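Local coordinates for protein Tas1 (Pseudomonas aeruginosa, PDB 6OX6) that pyrophosphorylates adenosine nucleotides to make (p)ppApp, depleting ADP and ATP in competitor cells into which it is delivered by type VI secretion, at residues Phe249-Tyr253 with Ile283-Glu287; Gly276-Lys280 with Ile381-Asn385; Arg309-Glu315 with Glu361-Pro367. All coordinates share one frame; numbering follows the deposited sequence.

The three contacts belong to one compact domain, a five-stranded mixed sheet with helices packed round it. Interactions 2 and 3 are neighbours, their centres about 9 Å apart: strands 277-280 and 308-313 pair antiparallel, and strand 359-365 continues the sheet in parallel. R277 O meets I313 N at 2.8 Å, a probable hydrogen bond. Interaction 1 lies farther off, its centre about 25 Å from that of interaction 2 and 23 Å from that of interaction 3. Along the chain, the segments of interactions 1 and 2 alternate, while 309-315 and 361-367 fall between 276-280 and 381-385. Interaction 1 joins the first modelled helix to helix 286-296, interaction 3 builds the middle of the sheet, and interaction 2 sets helix 376-383 on its edge strand.

Interaction 1 of 3, residues Phe249-Tyr253 with Ile283-Glu287; sequences FEKVY and IKSRE. With ACT (acetate ion), chain D.
The first turn of helix 286-296, with S285 at its N-cap, docks on the short helix 249-253 through Y253 and R286, a surface contact of the alpha/beta domain. The clearest directional evidence comes from the phenol of Y253. Its OH donates to K284 O over 2.6 Å, in the carbonyl plane and with a C=O...donor angle of 155°, and K284 O lies near the plane of the ring, at its edge. CG of Y253 lies opposite its backbone N (chi1 -159°), which carries the ring out from the helix to the loop that precedes S285. Methyl CG2 of I283 packs obliquely against the hydroxyl end of the ring, 3.6 Å from Y253 CZ.

The guanidinium of R286 comes over the face of this ring in a cation-pi contact, with CZ 4.8 Å from the Y253 centroid; the planes are 40° apart, so it is tilted and not stacked flat. At the guanidinium edge the carboxylate of E250 lies nearly coplanar and forms a salt bridge. The modelled 2.2 Å between E250 OE1 and R286 NH2 is too short to be trusted, and E250 has a second conformer, so its exact geometry is doubtful. K284 turns elsewhere, NZ pairing with D306 and only weakly with an acetate. F249, buried against A289, M290 and I293, completes the contact by bringing ring-edge atom CE2 to 4.0 Å from R286 NE.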
loop_
_atom_site.group_PDB
_atom_site.type_symbol
_atom_site.label_atom_id
_atom_site.label_comp_id
_atom_site.label_asym_id
_atom_site.label_seq_id
_atom_site.Cartn_x
_atom_site.Cartn_y
_atom_site.Cartn_z
ATOM N N PHE A 249 -1.069 21.582 7.312
ATOM C CA PHE A 249 -0.186 20.445 7.549
ATOM C C PHE A 249 0.078 20.229 9.026
ATOM O O PHE A 249 -0.048 19.107 9.530
ATOM C CB PHE A 249 1.143 20.623 6.824
ATOM C CG PHE A 249 2.133 19.547 7.151
ATOM C CD1 PHE A 249 2.117 18.353 6.451
ATOM C CD2 PHE A 249 3.062 19.712 8.166
ATOM C CE1 PHE A 249 3.007 17.345 6.754
ATOM C CE2 PHE A 249 3.966 18.704 8.468
ATOM C CZ PHE A 249 3.937 17.518 7.755
ATOM N N GLU A 250 0.469 21.296 9.741
ATOM C CA GLU A 250 0.862 21.132 11.138
ATOM C C GLU A 250 -0.315 20.735 12.009
ATOM O O GLU A 250 -0.144 19.986 12.977
ATOM C CB GLU A 250 1.501 22.413 11.671
ATOM C CG GLU A 250 2.188 22.249 13.031
ATOM C CD GLU A 250 3.227 21.144 13.039
ATOM O OE1 GLU A 250 4.052 21.102 12.104
ATOM O OE2 GLU A 250 3.226 20.327 13.985
ATOM N N LYS A 251 -1.515 21.216 11.688
ATOM C CA LYS A 251 -2.686 20.781 12.435
ATOM C C LYS A 251 -2.872 19.269 12.327
ATOM O O LYS A 251 -3.149 18.599 13.326
ATOM C CB LYS A 251 -3.934 21.523 11.946
ATOM C CG LYS A 251 -5.200 21.079 12.659
ATOM C CD LYS A 251 -6.484 21.456 11.930
ATOM C CE LYS A 251 -7.602 21.740 12.936
ATOM N NZ LYS A 251 -8.777 22.425 12.320
ATOM N N VAL A 252 -2.705 18.704 11.131
ATOM C CA VAL A 252 -2.823 17.254 11.003
ATOM C C VAL A 252 -1.648 16.562 11.682
ATOM O O VAL A 252 -1.831 15.608 12.451
ATOM C CB VAL A 252 -2.939 16.841 9.527
ATOM C CG1 VAL A 252 -2.750 15.335 9.406
ATOM C CG2 VAL A 252 -4.296 17.241 8.964
ATOM N N TYR A 253 -0.426 17.046 11.432
ATOM C CA TYR A 253 0.771 16.371 11.938
ATOM C C TYR A 253 0.751 16.203 13.456
ATOM O O TYR A 253 1.257 15.195 13.968
ATOM C CB TYR A 253 2.020 17.138 11.509
ATOM C CG TYR A 253 3.307 16.322 11.528
ATOM C CD1 TYR A 253 4.147 16.355 12.632
ATOM C CD2 TYR A 253 3.684 15.529 10.431
ATOM C CE1 TYR A 253 5.324 15.625 12.666
ATOM C CE2 TYR A 253 4.859 14.793 10.451
ATOM C CZ TYR A 253 5.684 14.849 11.577
ATOM O OH TYR A 253 6.864 14.129 11.625
ATOM N N ILE A 283 6.615 8.267 14.057
ATOM C CA ILE A 283 5.787 9.079 13.176
ATOM C C ILE A 283 6.550 9.366 11.890
ATOM O O ILE A 283 7.775 9.527 11.903
ATOM C CB ILE A 283 5.384 10.363 13.930
ATOM C CG1 ILE A 283 4.046 10.171 14.634
ATOM C CG2 ILE A 283 5.339 11.583 13.038
ATOM C CD1 ILE A 283 4.093 9.174 15.765
ATOM N N LYS A 284 5.841 9.394 10.760
ATOM C CA LYS A 284 6.501 9.692 9.493
ATOM C C LYS A 284 7.272 11.002 9.609
ATOM O O LYS A 284 6.783 11.969 10.191
ATOM C CB LYS A 284 5.478 9.788 8.359
ATOM C CG LYS A 284 6.103 9.871 6.972
ATOM C CD LYS A 284 5.076 9.661 5.862
ATOM C CE LYS A 284 5.442 8.431 5.028
ATOM N NZ LYS A 284 5.559 7.183 5.853
ATOM N N SER A 285 8.487 11.031 9.062
ATOM C CA SER A 285 9.288 12.246 9.160
ATOM C C SER A 285 8.616 13.385 8.413
ATOM O O SER A 285 7.899 13.173 7.425
ATOM C CB SER A 285 10.699 12.031 8.598
ATOM O OG SER A 285 10.775 12.398 7.218
ATOM N N ARG A 286 8.894 14.605 8.882
ATOM C CA ARG A 286 8.229 15.806 8.390
ATOM C C ARG A 286 8.383 15.966 6.877
ATOM O O ARG A 286 7.388 16.092 6.156
ATOM C CB ARG A 286 8.773 17.039 9.122
ATOM C CG ARG A 286 8.157 18.380 8.665
ATOM C CD ARG A 286 8.476 19.557 9.645
ATOM N NE ARG A 286 7.285 19.939 10.397
ATOM C CZ ARG A 286 7.083 19.617 11.671
ATOM N NH1 ARG A 286 8.012 18.926 12.325
ATOM N NH2 ARG A 286 5.965 19.979 12.290
ATOM N N GLU A 287 9.629 15.988 6.385
ATOM C CA GLU A 287 9.859 16.232 4.960
ATOM C C GLU A 287 9.185 15.176 4.106
ATOM O O GLU A 287 8.616 15.482 3.050
ATOM C CB GLU A 287 11.358 16.261 4.643
ATOM C CG GLU A 287 11.708 16.692 3.202
ATOM C CD GLU A 287 11.427 18.178 2.908
ATOM O OE1 GLU A 287 11.098 18.498 1.737
ATOM O OE2 GLU A 287 11.553 19.022 3.835
HETATM C C ACT D . 8.815 6.583 6.228
HETATM O O ACT D . 8.474 7.173 5.161
HETATM O OXT ACT D . 8.561 5.405 6.573
HETATM C CH3 ACT D . 9.665 7.447 7.252
#

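Interaction 2 of 3, residues Gly276-Lys280 with Ile381-Asn385; sequences GRVAK and ILLGN
R277 opens the contact by reaching across the end of helix 376-383, where it meets the carbonyl groups of I381, L382 and L383. Its chain runs out from the strand with CG opposite the backbone N (chi1 161°), and this extended start brings CD to 3.3 Å from L382 O; the bend at chi3 (-86°) then turns the guanidinium flat beneath the last helical carbonyl. L383 O stands 3.7 Å above the guanidinium plane, over its centre, and G384 N lies over the same face toward the rim. I381 O is at the guanidinium edge, 3.2 Å from R277 NH2, but the angle is too poor for a hydrogen bond. The evidence therefore supports an electrostatic approach to the carbonyl end of the helix, where a positive charge would probably be favourable, and not a fixed bonding pattern. An acetate also lies near the R277 side chain.

V278 points the other way, onto A267 and A271 of helix 256-273. A279 returns to the contact: its CB meets L382 CD2 at 3.5 Å, the apolar part of the contact. Behind it, L382 also packs on I370, and A279 on I313.

The arrangement is the C-terminal end of helix 376-383 packed on edge strand 277-280 of the five-stranded mixed sheet, with glycine G384, of positive phi (81°), ending that helix and serving as N-cap of helix 385-393.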
loop_
_atom_site.group_PDB
_atom_site.type_symbol
_atom_site.label_atom_id
_atom_site.label_comp_id
_atom_site.label_asym_id
_atom_site.label_seq_id
_atom_site.Cartn_x
_atom_site.Cartn_y
_atom_site.Cartn_z
ATOM N N GLY A 276 1.599 -13.312 18.214
ATOM C CA GLY A 276 2.455 -12.604 17.289
ATOM C C GLY A 276 3.180 -11.409 17.861
ATOM O O GLY A 276 3.300 -11.255 19.079
ATOM N N ARG A 277 3.726 -10.584 16.978
ATOM C CA ARG A 277 4.473 -9.414 17.409
ATOM C C ARG A 277 4.041 -8.170 16.656
ATOM O O ARG A 277 3.439 -8.252 15.585
ATOM C CB ARG A 277 5.975 -9.642 17.229
ATOM C CG ARG A 277 6.800 -8.365 17.215
ATOM C CD ARG A 277 8.073 -8.539 16.404
ATOM N NE ARG A 277 9.156 -9.107 17.202
ATOM C CZ ARG A 277 10.408 -8.663 17.188
ATOM N NH1 ARG A 277 11.329 -9.242 17.947
ATOM N NH2 ARG A 277 10.741 -7.638 16.414
ATOM N N VAL A 278 4.326 -7.008 17.234
ATOM C CA VAL A 278 3.951 -5.742 16.618
ATOM C C VAL A 278 5.296 -5.055 16.423
ATOM O O VAL A 278 6.070 -4.899 17.368
ATOM C CB VAL A 278 2.878 -5.009 17.446
ATOM C CG1 VAL A 278 2.674 -3.598 16.918
ATOM C CG2 VAL A 278 1.571 -5.787 17.427
ATOM N N ALA A 279 5.568 -4.648 15.188
ATOM C CA ALA A 279 6.699 -3.788 14.875
ATOM C C ALA A 279 6.147 -2.370 14.848
ATOM O O ALA A 279 5.484 -1.964 13.888
ATOM C CB ALA A 279 7.363 -4.181 13.555
ATOM N N LYS A 280 6.379 -1.637 15.934
ATOM C CA LYS A 280 5.993 -0.240 16.008
ATOM C C LYS A 280 7.044 0.611 15.314
ATOM O O LYS A 280 8.205 0.225 15.205
ATOM C CB LYS A 280 5.836 0.202 17.463
ATOM C CG LYS A 280 4.822 -0.590 18.283
ATOM C CD LYS A 280 4.734 0.010 19.693
ATOM C CE LYS A 280 3.773 -0.739 20.605
ATOM N NZ LYS A 280 3.958 -2.208 20.470
ATOM N N ILE A 381 14.444 -6.438 11.658
ATOM C CA ILE A 381 13.749 -5.539 12.572
ATOM C C ILE A 381 12.296 -5.970 12.741
ATOM O O ILE A 381 11.781 -6.036 13.866
ATOM C CB ILE A 381 13.840 -4.093 12.074
ATOM C CG1 ILE A 381 15.293 -3.648 11.952
ATOM C CG2 ILE A 381 13.053 -3.165 12.985
ATOM C CD1 ILE A 381 15.434 -2.248 11.411
ATOM N N LEU A 382 11.605 -6.257 11.631
ATOM C CA LEU A 382 10.187 -6.617 11.727
ATOM C C LEU A 382 9.983 -7.920 12.491
ATOM O O LEU A 382 9.056 -8.032 13.298
ATOM C CB LEU A 382 9.576 -6.745 10.342
ATOM C CG LEU A 382 9.518 -5.461 9.535
ATOM C CD1 LEU A 382 8.888 -5.692 8.163
ATOM C CD2 LEU A 382 8.734 -4.427 10.328
ATOM N N LEU A 383 10.790 -8.944 12.191
ATOM C CA LEU A 383 10.583 -10.271 12.760
ATOM C C LEU A 383 11.345 -10.495 14.051
ATOM O O LEU A 383 11.031 -11.441 14.785
ATOM C CB LEU A 383 11.011 -11.365 11.774
ATOM C CG LEU A 383 10.469 -11.274 10.345
ATOM C CD1 LEU A 383 10.954 -12.489 9.557
ATOM C CD2 LEU A 383 8.954 -11.203 10.329
ATOM N N GLY A 384 12.343 -9.672 14.334
ATOM C CA GLY A 384 13.319 -10.026 15.326
ATOM C C GLY A 384 14.360 -10.967 14.752
ATOM O O GLY A 384 14.146 -11.655 13.753
ATOM N N ASN A 385 15.520 -10.983 15.409
ATOM C CA ASN A 385 16.652 -11.752 14.910
ATOM C C ASN A 385 16.352 -13.240 14.894
ATOM O O ASN A 385 16.698 -13.931 13.933
ATOM C CB ASN A 385 17.889 -11.459 15.753
ATOM C CG ASN A 385 18.592 -10.188 15.315
ATOM O OD1 ASN A 385 18.603 -9.862 14.123
ATOM N ND2 ASN A 385 19.195 -9.468 16.269
#

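Interaction 3 of 3, residues Arg309-Glu315 with Glu361-Pro367; sequences RNTIIVE and EIQVNSP. With ACT (acetate ion), chain I.
A chi1 near -60° puts CG2 of I362 anti to its backbone N, while I312 sends CG1 beside its own N and CD1 onward through an extended chi2 (174°), so that I312 CD1 comes to 3.6 Å from I362 CG2. N310, on the same face, has CG between its backbone N and carbonyl carbon (chi1 55°), laying OD1 alongside I362, 3.4 Å from CG2. That oxygen is buried and has no partner in the model, whereas N310 ND2 bonds to D264.

These groups hang on a parallel pair of strands, for which the register is direct evidence: R309 faces E361, and the pairing runs on to I313 with N365. Five backbone hydrogen bonds alternate along it. The shortest is I312 N to Q363 O, 2.6 Å and almost straight; N310 O accepts from Q363 N over 3.0 Å, and the last, V314 N to N365 O, is 3.2 Å.

The other face, with R309, T311, E361, Q363 and N365 beside I313, is more polar. One water joins T311 OG1 to Q363 OE1, 2.8 Å from each; a second lies 2.7 Å from both N310 O and Q363 OE1, with more acceptors in reach than it has protons. Q363 NE2 also makes a weak bond to an acetate held by K373. Beyond the pairing, S366 N bonds to N365 OD1, while N365 ND2 bonds to S346 O, and P367 CG meets I313 CG2 at 3.9 Å.

The apolar face lies under helix 256-273, through A267, I263 and V266, and helix 319-328, through V322 and L326. Strand 277-280 flanks strand 308-313, strand 347-353 flanks strand 359-365, and helix 367-373 sets I370 against I313 and N365.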
loop_
_atom_site.group_PDB
_atom_site.type_symbol
_atom_site.label_atom_id
_atom_site.label_comp_id
_atom_site.label_asym_id
_atom_site.label_seq_id
_atom_site.Cartn_x
_atom_site.Cartn_y
_atom_site.Cartn_z
ATOM N N ARG A 309 1.859 4.376 11.893
ATOM C CA ARG A 309 1.733 3.080 11.248
ATOM C C ARG A 309 2.424 2.019 12.082
ATOM O O ARG A 309 3.348 2.314 12.839
ATOM C CB ARG A 309 2.314 3.120 9.834
ATOM C CG ARG A 309 3.788 3.417 9.781
ATOM C CD ARG A 309 4.317 3.089 8.396
ATOM N NE ARG A 309 5.770 3.160 8.364
ATOM C CZ ARG A 309 6.571 2.180 8.776
ATOM N NH1 ARG A 309 6.057 1.034 9.227
ATOM N NH2 ARG A 309 7.886 2.345 8.731
ATOM N N ASN A 310 1.977 0.774 11.932
ATOM C CA ASN A 310 2.737 -0.340 12.476
ATOM C C ASN A 310 2.427 -1.594 11.669
ATOM O O ASN A 310 1.658 -1.571 10.704
ATOM C CB ASN A 310 2.474 -0.545 13.973
ATOM C CG ASN A 310 1.017 -0.713 14.294
ATOM O OD1 ASN A 310 0.337 -1.568 13.718
ATOM N ND2 ASN A 310 0.538 0.048 15.283
ATOM N N THR A 311 3.073 -2.680 12.041
ATOM C CA THR A 311 2.926 -3.961 11.374
ATOM C C THR A 311 2.642 -5.020 12.426
ATOM O O THR A 311 3.319 -5.073 13.462
ATOM C CB THR A 311 4.208 -4.348 10.577
ATOM O OG1 THR A 311 4.565 -3.297 9.667
ATOM C CG2 THR A 311 3.989 -5.618 9.779
ATOM N N ILE A 312 1.664 -5.876 12.153
ATOM C CA ILE A 312 1.400 -7.034 12.988
ATOM C C ILE A 312 1.929 -8.271 12.275
ATOM O O ILE A 312 1.562 -8.555 11.128
ATOM C CB ILE A 312 -0.091 -7.166 13.310
ATOM C CG1 ILE A 312 -0.582 -5.917 14.050
ATOM C CG2 ILE A 312 -0.335 -8.421 14.101
ATOM C CD1 ILE A 312 -2.090 -5.889 14.295
ATOM N N ILE A 313 2.820 -8.993 12.933
ATOM C CA ILE A 313 3.409 -10.200 12.362
ATOM C C ILE A 313 2.826 -11.371 13.126
ATOM O O ILE A 313 3.001 -11.469 14.346
ATOM C CB ILE A 313 4.948 -10.188 12.438
ATOM C CG1 ILE A 313 5.517 -8.987 11.675
ATOM C CG2 ILE A 313 5.553 -11.497 11.916
ATOM C CD1 ILE A 313 5.858 -7.816 12.580
ATOM N N VAL A 314 2.100 -12.240 12.421
ATOM C CA VAL A 314 1.529 -13.442 13.015
ATOM C C VAL A 314 1.748 -14.581 12.036
ATOM O O VAL A 314 2.081 -14.366 10.871
ATOM C CB VAL A 314 0.028 -13.278 13.353
ATOM C CG1 VAL A 314 -0.159 -12.357 14.572
ATOM C CG2 VAL A 314 -0.739 -12.720 12.151
ATOM N N GLU A 315 1.559 -15.806 12.514
ATOM C CA GLU A 315 1.710 -16.955 11.634
ATOM C C GLU A 315 0.663 -16.920 10.524
ATOM O O GLU A 315 -0.364 -16.237 10.623
ATOM C CB GLU A 315 1.618 -18.250 12.430
ATOM C CG GLU A 315 2.732 -18.368 13.440
ATOM C CD GLU A 315 4.118 -18.459 12.780
ATOM O OE1 GLU A 315 4.218 -18.909 11.608
ATOM O OE2 GLU A 315 5.109 -18.073 13.438
ATOM N N GLU A 361 -2.366 3.452 10.042
ATOM C CA GLU A 361 -2.159 2.301 9.161
ATOM C C GLU A 361 -1.694 1.100 9.974
ATOM O O GLU A 361 -0.705 1.192 10.702
ATOM C CB GLU A 361 -1.114 2.599 8.082
ATOM C CG GLU A 361 -0.643 1.337 7.347
ATOM C CD GLU A 361 0.514 1.574 6.357
ATOM O OE1 GLU A 361 1.711 1.453 6.754
ATOM O OE2 GLU A 361 0.226 1.867 5.171
ATOM N N ILE A 362 -2.383 -0.032 9.837
ATOM C CA ILE A 362 -1.925 -1.277 10.455
ATOM C C ILE A 362 -1.820 -2.359 9.383
ATOM O O ILE A 362 -2.836 -2.790 8.823
ATOM C CB ILE A 362 -2.845 -1.743 11.584
ATOM C CG1 ILE A 362 -2.914 -0.703 12.693
ATOM C CG2 ILE A 362 -2.293 -3.026 12.139
ATOM C CD1 ILE A 362 -3.960 -1.031 13.764
ATOM N N GLN A 363 -0.607 -2.835 9.136
ATOM C CA GLN A 363 -0.387 -3.913 8.181
ATOM C C GLN A 363 -0.241 -5.231 8.916
ATOM O O GLN A 363 0.214 -5.271 10.059
ATOM C CB GLN A 363 0.872 -3.674 7.360
ATOM C CG GLN A 363 0.807 -2.476 6.470
ATOM C CD GLN A 363 2.054 -2.369 5.650
ATOM O OE1 GLN A 363 3.076 -1.876 6.114
ATOM N NE2 GLN A 363 2.003 -2.890 4.453
ATOM N N VAL A 364 -0.593 -6.316 8.240
ATOM C CA VAL A 364 -0.498 -7.649 8.816
ATOM C C VAL A 364 0.075 -8.580 7.767
ATOM O O VAL A 364 -0.322 -8.530 6.595
ATOM C CB VAL A 364 -1.864 -8.192 9.295
ATOM C CG1 VAL A 364 -1.631 -9.343 10.222
ATOM C CG2 VAL A 364 -2.714 -7.099 9.986
ATOM N N ASN A 365 0.979 -9.453 8.190
ATOM C CA ASN A 365 1.538 -10.446 7.278
ATOM C C ASN A 365 2.221 -11.518 8.102
ATOM O O ASN A 365 2.400 -11.373 9.313
ATOM C CB ASN A 365 2.538 -9.832 6.293
ATOM C CG ASN A 365 2.370 -10.384 4.883
ATOM O OD1 ASN A 365 2.015 -11.551 4.710
ATOM N ND2 ASN A 365 2.584 -9.543 3.877
ATOM N N SER A 366 2.606 -12.596 7.421
ATOM C CA SER A 366 3.337 -13.691 8.025
ATOM C C SER A 366 4.842 -13.430 7.989
ATOM O O SER A 366 5.327 -12.576 7.233
ATOM C CB SER A 366 3.025 -14.990 7.291
ATOM O OG SER A 366 3.359 -14.871 5.922
ATOM N N PRO A 367 5.612 -14.152 8.809
ATOM C CA PRO A 367 7.074 -14.023 8.708
ATOM C C PRO A 367 7.609 -14.436 7.344
ATOM O O PRO A 367 8.571 -13.826 6.854
ATOM C CB PRO A 367 7.596 -14.946 9.827
ATOM C CG PRO A 367 6.429 -15.136 10.765
ATOM C CD PRO A 367 5.208 -15.072 9.890
HETATM C C ACT I . 5.060 -5.295 4.780
HETATM O O ACT I . 4.884 -4.481 3.826
HETATM O OXT ACT I . 6.129 -5.559 5.406
HETATM C CH3 ACT I . 3.761 -6.074 5.244
HETATM O O HOH W 1 2.997 -0.638 8.512
HETATM O O HOH W 2 5.531 -2.774 7.109
#